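Local coordinates for protein GLB-12 (Caenorhabditis elegans, PDB 4BJA), which binds heme b through two axial histidines as a globin and probably acts in redox signalling needed for reproduction, at residues A82-M86 and P87-G91; K142-F145 and E146-I149; L196-V199 and I200-T204. The protein carries 1 engineered substitution. All blocks are in the same frame, centred on the assembly; numbering follows the deposited sequence. Where two conformers were deposited one is given.

Interaction 1: residues A82-M86 and P87-G91; sequences AMLKM and PKFGG. With HEM (protoporphyrin IX containing Fe), chain B.
Met83 and Phe89 form a local Met-aromatic contact where the loop before helix 87-108 runs into the first turn of that helix. The sulfur SD of Met83 stands above the face of the Phe89 ring, at a distance: it is 4.9 Å from the centroid and 16° off the ring normal. The Met83 chain is extended beyond CG, and its CB adds an apolar touch at 3.8 Å from Phe89 CD2. A different part of Met83 meets the ring edge: its backbone O lies near the ring plane, 3.2 Å from Phe89 CD2. With CG of Phe89 opposite its own backbone N (chi1 -175°), the ring is turned back to the loop. Leu84 CD2 adds a looser contact, 4.1 Å from Phe89 CE2.

Met86 is the N-cap residue. Its carbonyl O takes the N-H of Gly90 at 2.8 Å, closing the first helical turn. On the heme side, Lys88 O and propionate atom O2D are 2.6 Å apart. At that spacing the propionate probably holds a proton. Lys88 CE passes 3.4 Å from the other propionate oxygen, O1D, while Lys88 NZ is hydrogen-bonded to Val72 O.

The apolar half faces helix 50-65. There Leu59 meets both Met83 and Phe89, Asn63 touches Met83, and Val62 touches Phe89.

Interaction 2: residues K142-F145 and E146-I149; sequences KNYF and EIVI. With HEM (protoporphyrin IX containing Fe), chain B.
Asn143 caps Glu146 at the start of a helix: Asn143 OD1 takes the N-H of Glu146 at 3.1 Å. The bond is straight at hydrogen (165°), but the donor sits well above the carbonyl plane. Gln137 NE2 also hydrogen-bonds OD1, and Phe145 N reaches it weakly. Asn143 ND2 is hydrogen-bonded to Thr204 OG1, so both ends of the amide are held. Asn143 O accepts from Ile147 N.

Residues 144-149 begin helix 144-160, one of the helices that wall the heme in this globin fold, and Asn143 is the N-cap just before it. The heme side is tightly packed. The Phe145 ring meets the porphyrin with its edge: CD1 is 3.8 Å from the methine carbon CHC, which lies in the ring plane. Val148 straddles two heme substituents. Its CB is 3.5 Å from the vinyl carbon CBB, and its CG2 is 3.6 Å from the methyl CMC. CG1 of Ile149 touches the same vinyl. Here CG1 lies opposite the carbonyl carbon (chi1 -67°), which also brings it beside the O of Phe145.

The Glu146 side is looser and watery. Its CB rests 3.6 Å from Asn143 CG, but its carboxylate meets the cap through water. One water accepts from Asn143 N and weakly bonds Glu146 OE1. Another accepts from Asn143 ND2 and donates weakly to OE2. Glu25 of the second subunit comes close to that carboxylate, which may raise its affinity for a proton. Further round, Ile147 CD1 touches both Lys142 CB (3.9 Å) and Tyr144 CD1 (4.0 Å).

Interaction 3: residues L196-V199 and I200-T204; sequences LNTV and ISQMT. With HEM (protoporphyrin IX containing Fe), chain B.
Val199 and Met203 lie side by side, one turn apart along helix 185-214, the last long helix of the globin fold. In the conformer described, CG1 of Val199 touches Met203 SD at 3.7 Å. Met203 bends at its last torsion (chi3 75°), and its CE meets heme carbon C3B at 3.6 Å.

The backbone is satisfied in the usual helical way. The N-H groups of Ile200, Ser201, Gln202 and Met203 hydrogen-bond to the O atoms of Leu196, Asn197, Thr198 and Val199, in that order. The bond from Met203 N is 2.9 Å long.

All these residues are buried, so their polar side chains need partners within the protein. Thr198 OG1 is hydrogen-bonded to Lys194 O, one turn back. Ser201 OG lies 3.1 Å from Thr198 O, but its proton has another acceptor nearby and its direction is unsettled. The same OG accepts a weak bond from Gln202 NE2 at 3.3 Å. Gln202 OE1 is held by Arg121 NH1 and Trp117 NE1, which tie this helix to helix 113-126. The arginine would probably polarise the amide.

Asn197 points the same way as Ile200, and its OD1 rests 3.7 Å from Ile200 CD1. The second subunit packs nearby, with its Ser24 on Asn197, its Glu25 on Ile200 and its Trp19 on Thr204.

Thr204 OG1 donates to Ile200 O at 2.8 Å. The carbonyl O of Ile200 therefore has two donors from one residue, Thr204 OG1 and Thr204 N, which reach it from opposite faces of its plane.

The three interactions follow one another along the chain, and all touch the same heme. Interaction 1 stands apart: its centre is about 20 Å from that of interaction 2 and about 25 Å from that of interaction 3. Interactions 2 and 3 lie on successive helices, 144-160 and 185-214, with centres about 10 Å apart, touching directly. Ile149 CB packs on Ile200 CG1 at 3.6 Å, and Phe145 CD1 meets Met203 CE at 3.9 Å. The heme is met at a propionate by the start of helix 87-108 and at its vinyl and methyl side by helices 144-160 and 185-214. Axial ligands His92 and His127 lie on helix 87-108 and just after helix 113-126.

Interaction 1: residues A82-M86 and P87-G91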
loop_
_atom_site.group_PDB
_atom_site.type_symbol
_atom_site.label_atom_id
_atom_site.label_comp_id
_atom_site.label_asym_id
_atom_site.label_seq_id
_atom_site.Cartn_x
_atom_site.Cartn_y
_atom_site.Cartn_z
ATOM N N ALA A 82 1.723 -19.771 32.436
ATOM C CA ALA A 82 2.730 -20.677 31.838
ATOM C C ALA A 82 2.984 -20.487 30.345
ATOM O O ALA A 82 3.914 -21.106 29.784
ATOM C CB ALA A 82 2.337 -22.128 32.065
ATOM N N MET A 83 2.140 -19.687 29.695
ATOM C CA MET A 83 2.161 -19.620 28.237
ATOM C C MET A 83 3.462 -19.107 27.674
ATOM O O MET A 83 3.867 -19.574 26.616
ATOM C CB MET A 83 1.037 -18.718 27.733
ATOM C CG MET A 83 -0.323 -19.376 27.851
ATOM S SD MET A 83 -1.594 -18.326 27.155
ATOM C CE MET A 83 -3.014 -19.310 27.665
ATOM N N LEU A 84 4.088 -18.134 28.345
ATOM C CA LEU A 84 5.303 -17.516 27.797
ATOM C C LEU A 84 6.419 -18.555 27.613
ATOM O O LEU A 84 7.311 -18.375 26.782
ATOM C CB LEU A 84 5.787 -16.382 28.690
ATOM C CG LEU A 84 4.765 -15.244 28.803
ATOM C CD1 LEU A 84 5.073 -14.312 29.982
ATOM C CD2 LEU A 84 4.745 -14.460 27.514
ATOM N N LYS A 85 6.346 -19.644 28.373
ATOM C CA LYS A 85 7.349 -20.727 28.256
ATOM C C LYS A 85 7.070 -21.799 27.222
ATOM O O LYS A 85 7.927 -22.623 26.913
ATOM C CB LYS A 85 7.545 -21.390 29.604
ATOM C CG LYS A 85 8.122 -20.475 30.650
ATOM C CD LYS A 85 9.078 -21.284 31.554
ATOM C CE LYS A 85 9.738 -20.405 32.617
ATOM N NZ LYS A 85 8.717 -19.898 33.581
ATOM N N MET A 86 5.873 -21.836 26.699
ATOM C CA MET A 86 5.521 -22.833 25.715
ATOM C C MET A 86 6.168 -22.467 24.381
ATOM O O MET A 86 6.250 -21.278 24.029
ATOM C CB MET A 86 4.008 -22.893 25.553
ATOM C CG MET A 86 3.320 -23.319 26.848
ATOM S SD MET A 86 3.843 -24.969 27.387
ATOM C CE MET A 86 2.964 -25.975 26.236
ATOM N N PRO A 87 6.629 -23.472 23.653
ATOM C CA PRO A 87 7.595 -23.192 22.567
ATOM C C PRO A 87 7.035 -22.423 21.421
ATOM O O PRO A 87 7.728 -21.501 20.949
ATOM C CB PRO A 87 8.008 -24.575 22.074
ATOM C CG PRO A 87 7.441 -25.548 23.015
ATOM C CD PRO A 87 6.529 -24.911 23.989
ATOM N N LYS A 88 5.849 -22.790 20.925
ATOM C CA LYS A 88 5.318 -22.070 19.733
ATOM C C LYS A 88 4.916 -20.663 20.124
ATOM O O LYS A 88 5.098 -19.713 19.352
ATOM C CB LYS A 88 4.133 -22.795 19.106
ATOM C CG LYS A 88 4.421 -24.173 18.515
ATOM C CD LYS A 88 3.301 -24.683 17.582
ATOM C CE LYS A 88 3.052 -23.767 16.331
ATOM N NZ LYS A 88 1.795 -24.177 15.528
ATOM N N PHE A 89 4.383 -20.519 21.338
ATOM C CA PHE A 89 3.893 -19.203 21.793
ATOM C C PHE A 89 5.045 -18.244 22.167
ATOM O O PHE A 89 5.136 -17.122 21.625
ATOM C CB PHE A 89 2.899 -19.388 22.935
ATOM C CG PHE A 89 2.256 -18.082 23.387
ATOM C CD1 PHE A 89 1.261 -17.473 22.612
ATOM C CD2 PHE A 89 2.687 -17.458 24.552
ATOM C CE1 PHE A 89 0.667 -16.247 23.059
ATOM C CE2 PHE A 89 2.099 -16.264 25.018
ATOM C CZ PHE A 89 1.116 -15.642 24.234
ATOM N N GLY A 90 5.953 -18.686 23.052
ATOM C CA GLY A 90 7.101 -17.896 23.424
ATOM C C GLY A 90 7.944 -17.687 22.154
ATOM O O GLY A 90 8.538 -16.625 21.994
ATOM N N GLY A 91 7.951 -18.664 21.236
ATOM C CA GLY A 91 8.756 -18.528 19.979
ATOM C C GLY A 91 8.194 -17.395 19.142
ATOM O O GLY A 91 8.942 -16.599 18.535
HETATM C CHA HEM B . 6.143 -17.306 12.400
HETATM C CHB HEM B . 5.661 -12.493 12.620
HETATM C CHC HEM B . 0.881 -12.975 12.779
HETATM C CHD HEM B . 1.407 -17.726 13.363
HETATM C C1A HEM B . 6.403 -15.979 12.388
HETATM C C2A HEM B . 7.709 -15.380 12.174
HETATM C C3A HEM B . 7.540 -14.048 12.244
HETATM C C4A HEM B . 6.145 -13.775 12.508
HETATM C CMA HEM B . 8.606 -12.927 12.103
HETATM C CAA HEM B . 9.020 -16.187 11.894
HETATM C CBA HEM B . 9.594 -15.852 10.510
HETATM C CGA HEM B . 8.599 -16.253 9.514
HETATM O O1A HEM B . 8.092 -17.406 9.605
HETATM O O2A HEM B . 8.294 -15.376 8.664
HETATM C C1B HEM B . 4.320 -12.246 12.617
HETATM C C2B HEM B . 3.721 -10.926 12.468
HETATM C C3B HEM B . 2.426 -11.062 12.503
HETATM C C4B HEM B . 2.135 -12.460 12.691
HETATM C CMB HEM B . 4.506 -9.618 12.275
HETATM C CAB HEM B . 1.419 -9.892 12.335
HETATM C CBB HEM B . 0.197 -10.026 12.789
HETATM C C1C HEM B . 0.608 -14.291 12.934
HETATM C C2C HEM B . -0.710 -14.857 13.071
HETATM C C3C HEM B . -0.575 -16.163 13.221
HETATM C C4C HEM B . 0.836 -16.479 13.226
HETATM C CMC HEM B . -2.026 -14.045 13.001
HETATM C CAC HEM B . -1.753 -17.148 13.402
HETATM C CBC HEM B . -1.551 -18.401 13.033
HETATM C C1D HEM B . 2.716 -18.026 13.239
HETATM C C2D HEM B . 3.295 -19.302 13.537
HETATM C C3D HEM B . 4.753 -19.169 13.231
HETATM C C4D HEM B . 4.928 -17.821 12.770
HETATM C CMD HEM B . 2.599 -20.578 14.064
HETATM C CAD HEM B . 5.842 -20.243 13.409
HETATM C CBD HEM B . 6.584 -19.896 14.710
HETATM C CGD HEM B . 5.774 -20.083 15.991
HETATM O O1D HEM B . 4.789 -20.850 16.031
HETATM O O2D HEM B . 6.150 -19.459 16.992
HETATM N NA HEM B . 5.457 -14.970 12.605
HETATM N NB HEM B . 3.313 -13.196 12.757
HETATM N NC HEM B . 1.521 -15.320 13.037
HETATM N ND HEM B . 3.721 -17.159 12.795
HETATM FE FE HEM B . 3.528 -15.173 12.814
#

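Interaction 2: residues K142-F145 and E146-I149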
loop_
_atom_site.group_PDB
_atom_site.type_symbol
_atom_site.label_atom_id
_atom_site.label_comp_id
_atom_site.label_asym_id
_atom_site.label_seq_id
_atom_site.Cartn_x
_atom_site.Cartn_y
_atom_site.Cartn_z
ATOM N N LYS A 142 -12.397 -12.893 8.759
ATOM C CA LYS A 142 -11.350 -12.563 9.722
ATOM C C LYS A 142 -10.019 -12.417 9.025
ATOM O O LYS A 142 -9.527 -13.350 8.394
ATOM C CB LYS A 142 -11.219 -13.604 10.839
ATOM C CG LYS A 142 -12.360 -13.507 11.916
ATOM C CD LYS A 142 -12.133 -14.541 13.020
ATOM C CE LYS A 142 -12.801 -14.136 14.350
ATOM N NZ LYS A 142 -14.234 -13.820 14.182
ATOM N N ASN A 143 -9.422 -11.253 9.204
ATOM C CA ASN A 143 -8.021 -11.074 8.799
ATOM C C ASN A 143 -7.164 -11.143 10.068
ATOM O O ASN A 143 -7.186 -10.225 10.862
ATOM C CB ASN A 143 -7.883 -9.704 8.107
ATOM C CG ASN A 143 -6.469 -9.397 7.713
ATOM O OD1 ASN A 143 -5.520 -9.937 8.281
ATOM N ND2 ASN A 143 -6.315 -8.544 6.693
ATOM N N TYR A 144 -6.455 -12.250 10.278
ATOM C CA TYR A 144 -5.737 -12.480 11.534
ATOM C C TYR A 144 -4.535 -11.552 11.695
ATOM O O TYR A 144 -4.149 -11.266 12.808
ATOM C CB TYR A 144 -5.330 -13.978 11.689
ATOM C CG TYR A 144 -6.544 -14.861 11.861
ATOM C CD1 TYR A 144 -7.102 -15.061 13.121
ATOM C CD2 TYR A 144 -7.147 -15.450 10.753
ATOM C CE1 TYR A 144 -8.223 -15.871 13.268
ATOM C CE2 TYR A 144 -8.280 -16.241 10.896
ATOM C CZ TYR A 144 -8.799 -16.429 12.142
ATOM O OH TYR A 144 -9.920 -17.226 12.268
ATOM N N PHE A 145 -3.940 -11.059 10.599
ATOM C CA PHE A 145 -2.881 -10.089 10.758
ATOM C C PHE A 145 -3.450 -8.800 11.301
ATOM O O PHE A 145 -2.844 -8.153 12.175
ATOM C CB PHE A 145 -2.215 -9.815 9.400
ATOM C CG PHE A 145 -1.657 -11.052 8.757
ATOM C CD1 PHE A 145 -0.798 -11.895 9.489
ATOM C CD2 PHE A 145 -2.066 -11.423 7.469
ATOM C CE1 PHE A 145 -0.292 -13.062 8.876
ATOM C CE2 PHE A 145 -1.577 -12.576 6.879
ATOM C CZ PHE A 145 -0.695 -13.394 7.586
ATOM N N GLU A 146 -4.637 -8.436 10.797
ATOM C CA GLU A 146 -5.309 -7.270 11.287
ATOM C C GLU A 146 -5.745 -7.442 12.778
ATOM O O GLU A 146 -5.558 -6.545 13.600
ATOM C CB GLU A 146 -6.506 -6.980 10.384
ATOM C CG GLU A 146 -7.272 -5.756 10.802
ATOM C CD GLU A 146 -8.458 -5.563 9.898
ATOM O OE1 GLU A 146 -9.457 -6.280 10.083
ATOM O OE2 GLU A 146 -8.394 -4.725 8.973
ATOM N N ILE A 147 -6.256 -8.620 13.123
ATOM C CA ILE A 147 -6.716 -8.865 14.486
ATOM C C ILE A 147 -5.521 -8.689 15.460
ATOM O O ILE A 147 -5.612 -8.008 16.489
ATOM C CB ILE A 147 -7.309 -10.285 14.586
ATOM C CG1 ILE A 147 -8.681 -10.320 13.887
ATOM C CG2 ILE A 147 -7.407 -10.730 16.099
ATOM C CD1 ILE A 147 -9.255 -11.677 13.575
ATOM N N VAL A 148 -4.368 -9.251 15.105
ATOM C CA VAL A 148 -3.208 -9.180 15.993
ATOM C C VAL A 148 -2.705 -7.755 16.083
ATOM O O VAL A 148 -2.450 -7.205 17.191
ATOM C CB VAL A 148 -2.084 -10.123 15.468
ATOM C CG1 VAL A 148 -0.773 -9.871 16.188
ATOM C CG2 VAL A 148 -2.515 -11.624 15.675
ATOM N N ILE A 149 -2.473 -7.139 14.914
ATOM C CA ILE A 149 -1.869 -5.797 14.930
ATOM C C ILE A 149 -2.817 -4.777 15.536
ATOM O O ILE A 149 -2.369 -3.870 16.201
ATOM C CB ILE A 149 -1.357 -5.369 13.555
ATOM C CG1 ILE A 149 -0.203 -6.289 13.222
ATOM C CG2 ILE A 149 -0.951 -3.867 13.586
ATOM C CD1 ILE A 149 1.040 -5.995 13.989
HETATM C CHA HEM B . 6.143 -17.306 12.400
HETATM C CHB HEM B . 5.661 -12.493 12.620
HETATM C CHC HEM B . 0.881 -12.975 12.779
HETATM C CHD HEM B . 1.407 -17.726 13.363
HETATM C C1A HEM B . 6.403 -15.979 12.388
HETATM C C2A HEM B . 7.709 -15.380 12.174
HETATM C C3A HEM B . 7.540 -14.048 12.244
HETATM C C4A HEM B . 6.145 -13.775 12.508
HETATM C CMA HEM B . 8.606 -12.927 12.103
HETATM C CAA HEM B . 9.020 -16.187 11.894
HETATM C CBA HEM B . 9.594 -15.852 10.510
HETATM C CGA HEM B . 8.599 -16.253 9.514
HETATM O O1A HEM B . 8.092 -17.406 9.605
HETATM O O2A HEM B . 8.294 -15.376 8.664
HETATM C C1B HEM B . 4.320 -12.246 12.617
HETATM C C2B HEM B . 3.721 -10.926 12.468
HETATM C C3B HEM B . 2.426 -11.062 12.503
HETATM C C4B HEM B . 2.135 -12.460 12.691
HETATM C CMB HEM B . 4.506 -9.618 12.275
HETATM C CAB HEM B . 1.419 -9.892 12.335
HETATM C CBB HEM B . 0.197 -10.026 12.789
HETATM C C1C HEM B . 0.608 -14.291 12.934
HETATM C C2C HEM B . -0.710 -14.857 13.071
HETATM C C3C HEM B . -0.575 -16.163 13.221
HETATM C C4C HEM B . 0.836 -16.479 13.226
HETATM C CMC HEM B . -2.026 -14.045 13.001
HETATM C CAC HEM B . -1.753 -17.148 13.402
HETATM C CBC HEM B . -1.551 -18.401 13.033
HETATM C C1D HEM B . 2.716 -18.026 13.239
HETATM C C2D HEM B . 3.295 -19.302 13.537
HETATM C C3D HEM B . 4.753 -19.169 13.231
HETATM C C4D HEM B . 4.928 -17.821 12.770
HETATM C CMD HEM B . 2.599 -20.578 14.064
HETATM C CAD HEM B . 5.842 -20.243 13.409
HETATM C CBD HEM B . 6.584 -19.896 14.710
HETATM C CGD HEM B . 5.774 -20.083 15.991
HETATM O O1D HEM B . 4.789 -20.850 16.031
HETATM O O2D HEM B . 6.150 -19.459 16.992
HETATM N NA HEM B . 5.457 -14.970 12.605
HETATM N NB HEM B . 3.313 -13.196 12.757
HETATM N NC HEM B . 1.521 -15.320 13.037
HETATM N ND HEM B . 3.721 -17.159 12.795
HETATM FE FE HEM B . 3.528 -15.173 12.814
HETATM O O HOH W 1 -10.685 -9.334 10.797
HETATM O O HOH W 2 -8.561 -6.290 6.744
#

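Interaction 3: residues L196-V199 and I200-T204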
loop_
_atom_site.group_PDB
_atom_site.type_symbol
_atom_site.label_atom_id
_atom_site.label_comp_id
_atom_site.label_asym_id
_atom_site.label_seq_id
_atom_site.Cartn_x
_atom_site.Cartn_y
_atom_site.Cartn_z
ATOM N N LEU A 196 1.752 0.693 11.506
ATOM C CA LEU A 196 1.199 -0.634 11.797
ATOM C C LEU A 196 0.119 -1.024 10.768
ATOM O O LEU A 196 -0.004 -2.211 10.400
ATOM C CB LEU A 196 0.686 -0.661 13.230
ATOM C CG LEU A 196 1.805 -0.655 14.279
ATOM C CD1 LEU A 196 1.164 -0.585 15.631
ATOM C CD2 LEU A 196 2.658 -1.893 14.202
ATOM N N ASN A 197 -0.665 -0.046 10.295
ATOM C CA ASN A 197 -1.614 -0.316 9.216
ATOM C C ASN A 197 -0.946 -0.717 7.902
ATOM O O ASN A 197 -1.456 -1.555 7.170
ATOM C CB ASN A 197 -2.576 0.869 9.032
ATOM C CG ASN A 197 -3.642 0.863 10.146
ATOM O OD1 ASN A 197 -4.223 -0.184 10.410
ATOM N ND2 ASN A 197 -3.905 1.978 10.759
ATOM N N THR A 198 0.213 -0.138 7.643
ATOM C CA THR A 198 0.970 -0.527 6.450
ATOM C C THR A 198 1.545 -1.944 6.631
ATOM O O THR A 198 1.584 -2.709 5.670
ATOM C CB THR A 198 2.094 0.496 6.138
ATOM O OG1 THR A 198 1.473 1.786 5.975
ATOM C CG2 THR A 198 2.821 0.136 4.861
ATOM N N VAL A 199 1.968 -2.301 7.858
ATOM C CA VAL A 199 2.391 -3.672 8.072
ATOM C C VAL A 199 1.224 -4.639 7.813
ATOM O O VAL A 199 1.362 -5.641 7.101
ATOM C CB VAL A 199 2.962 -3.860 9.492
ATOM C CG1 VAL A 199 3.190 -5.348 9.762
ATOM C CG2 VAL A 199 4.303 -3.016 9.619
ATOM N N ILE A 200 0.043 -4.304 8.324
ATOM C CA ILE A 200 -1.131 -5.158 8.054
ATOM C C ILE A 200 -1.389 -5.289 6.557
ATOM O O ILE A 200 -1.563 -6.388 6.051
ATOM C CB ILE A 200 -2.406 -4.581 8.680
ATOM C CG1 ILE A 200 -2.292 -4.626 10.202
ATOM C CG2 ILE A 200 -3.630 -5.452 8.243
ATOM C CD1 ILE A 200 -3.398 -3.784 10.943
ATOM N N SER A 201 -1.417 -4.166 5.835
ATOM C CA SER A 201 -1.789 -4.254 4.422
ATOM C C SER A 201 -0.756 -5.083 3.632
ATOM O O SER A 201 -1.145 -5.893 2.787
ATOM C CB SER A 201 -1.967 -2.884 3.827
ATOM O OG SER A 201 -0.725 -2.268 3.709
ATOM N N GLN A 202 0.542 -4.900 3.920
ATOM C CA GLN A 202 1.554 -5.611 3.124
ATOM C C GLN A 202 1.652 -7.080 3.492
ATOM O O GLN A 202 1.874 -7.929 2.610
ATOM C CB GLN A 202 2.901 -4.902 3.251
ATOM C CG GLN A 202 2.796 -3.489 2.668
ATOM C CD GLN A 202 2.280 -3.531 1.226
ATOM O OE1 GLN A 202 2.957 -4.043 0.343
ATOM N NE2 GLN A 202 1.041 -3.046 0.998
ATOM N N MET A 203 1.434 -7.408 4.775
ATOM C CA MET A 203 1.389 -8.830 5.105
ATOM C C MET A 203 0.150 -9.467 4.529
ATOM O O MET A 203 0.225 -10.579 4.019
ATOM C CB MET A 203 1.475 -9.065 6.599
ATOM C CG MET A 203 2.837 -8.735 7.138
ATOM S SD MET A 203 2.820 -8.970 8.904
ATOM C CE MET A 203 2.861 -10.746 8.982
ATOM N N THR A 204 -0.973 -8.756 4.558
ATOM C CA THR A 204 -2.188 -9.300 4.013
ATOM C C THR A 204 -2.056 -9.560 2.507
ATOM O O THR A 204 -2.457 -10.634 2.018
ATOM C CB THR A 204 -3.359 -8.347 4.306
ATOM O OG1 THR A 204 -3.549 -8.282 5.727
ATOM C CG2 THR A 204 -4.642 -8.800 3.597
HETATM C CHA HEM B . 6.143 -17.306 12.400
HETATM C CHB HEM B . 5.661 -12.493 12.620
HETATM C CHC HEM B . 0.881 -12.975 12.779
HETATM C CHD HEM B . 1.407 -17.726 13.363
HETATM C C1A HEM B . 6.403 -15.979 12.388
HETATM C C2A HEM B . 7.709 -15.380 12.174
HETATM C C3A HEM B . 7.540 -14.048 12.244
HETATM C C4A HEM B . 6.145 -13.775 12.508
HETATM C CMA HEM B . 8.606 -12.927 12.103
HETATM C CAA HEM B . 9.020 -16.187 11.894
HETATM C CBA HEM B . 9.594 -15.852 10.510
HETATM C CGA HEM B . 8.599 -16.253 9.514
HETATM O O1A HEM B . 8.092 -17.406 9.605
HETATM O O2A HEM B . 8.294 -15.376 8.664
HETATM C C1B HEM B . 4.320 -12.246 12.617
HETATM C C2B HEM B . 3.721 -10.926 12.468
HETATM C C3B HEM B . 2.426 -11.062 12.503
HETATM C C4B HEM B . 2.135 -12.460 12.691
HETATM C CMB HEM B . 4.506 -9.618 12.275
HETATM C CAB HEM B . 1.419 -9.892 12.335
HETATM C CBB HEM B . 0.197 -10.026 12.789
HETATM C C1C HEM B . 0.608 -14.291 12.934
HETATM C C2C HEM B . -0.710 -14.857 13.071
HETATM C C3C HEM B . -0.575 -16.163 13.221
HETATM C C4C HEM B . 0.836 -16.479 13.226
HETATM C CMC HEM B . -2.026 -14.045 13.001
HETATM C CAC HEM B . -1.753 -17.148 13.402
HETATM C CBC HEM B . -1.551 -18.401 13.033
HETATM C C1D HEM B . 2.716 -18.026 13.239
HETATM C C2D HEM B . 3.295 -19.302 13.537
HETATM C C3D HEM B . 4.753 -19.169 13.231
HETATM C C4D HEM B . 4.928 -17.821 12.770
HETATM C CMD HEM B . 2.599 -20.578 14.064
HETATM C CAD HEM B . 5.842 -20.243 13.409
HETATM C CBD HEM B . 6.584 -19.896 14.710
HETATM C CGD HEM B . 5.774 -20.083 15.991
HETATM O O1D HEM B . 4.789 -20.850 16.031
HETATM O O2D HEM B . 6.150 -19.459 16.992
HETATM N NA HEM B . 5.457 -14.970 12.605
HETATM N NB HEM B . 3.313 -13.196 12.757
HETATM N NC HEM B . 1.521 -15.320 13.037
HETATM N ND HEM B . 3.721 -17.159 12.795
HETATM FE FE HEM B . 3.528 -15.173 12.814
#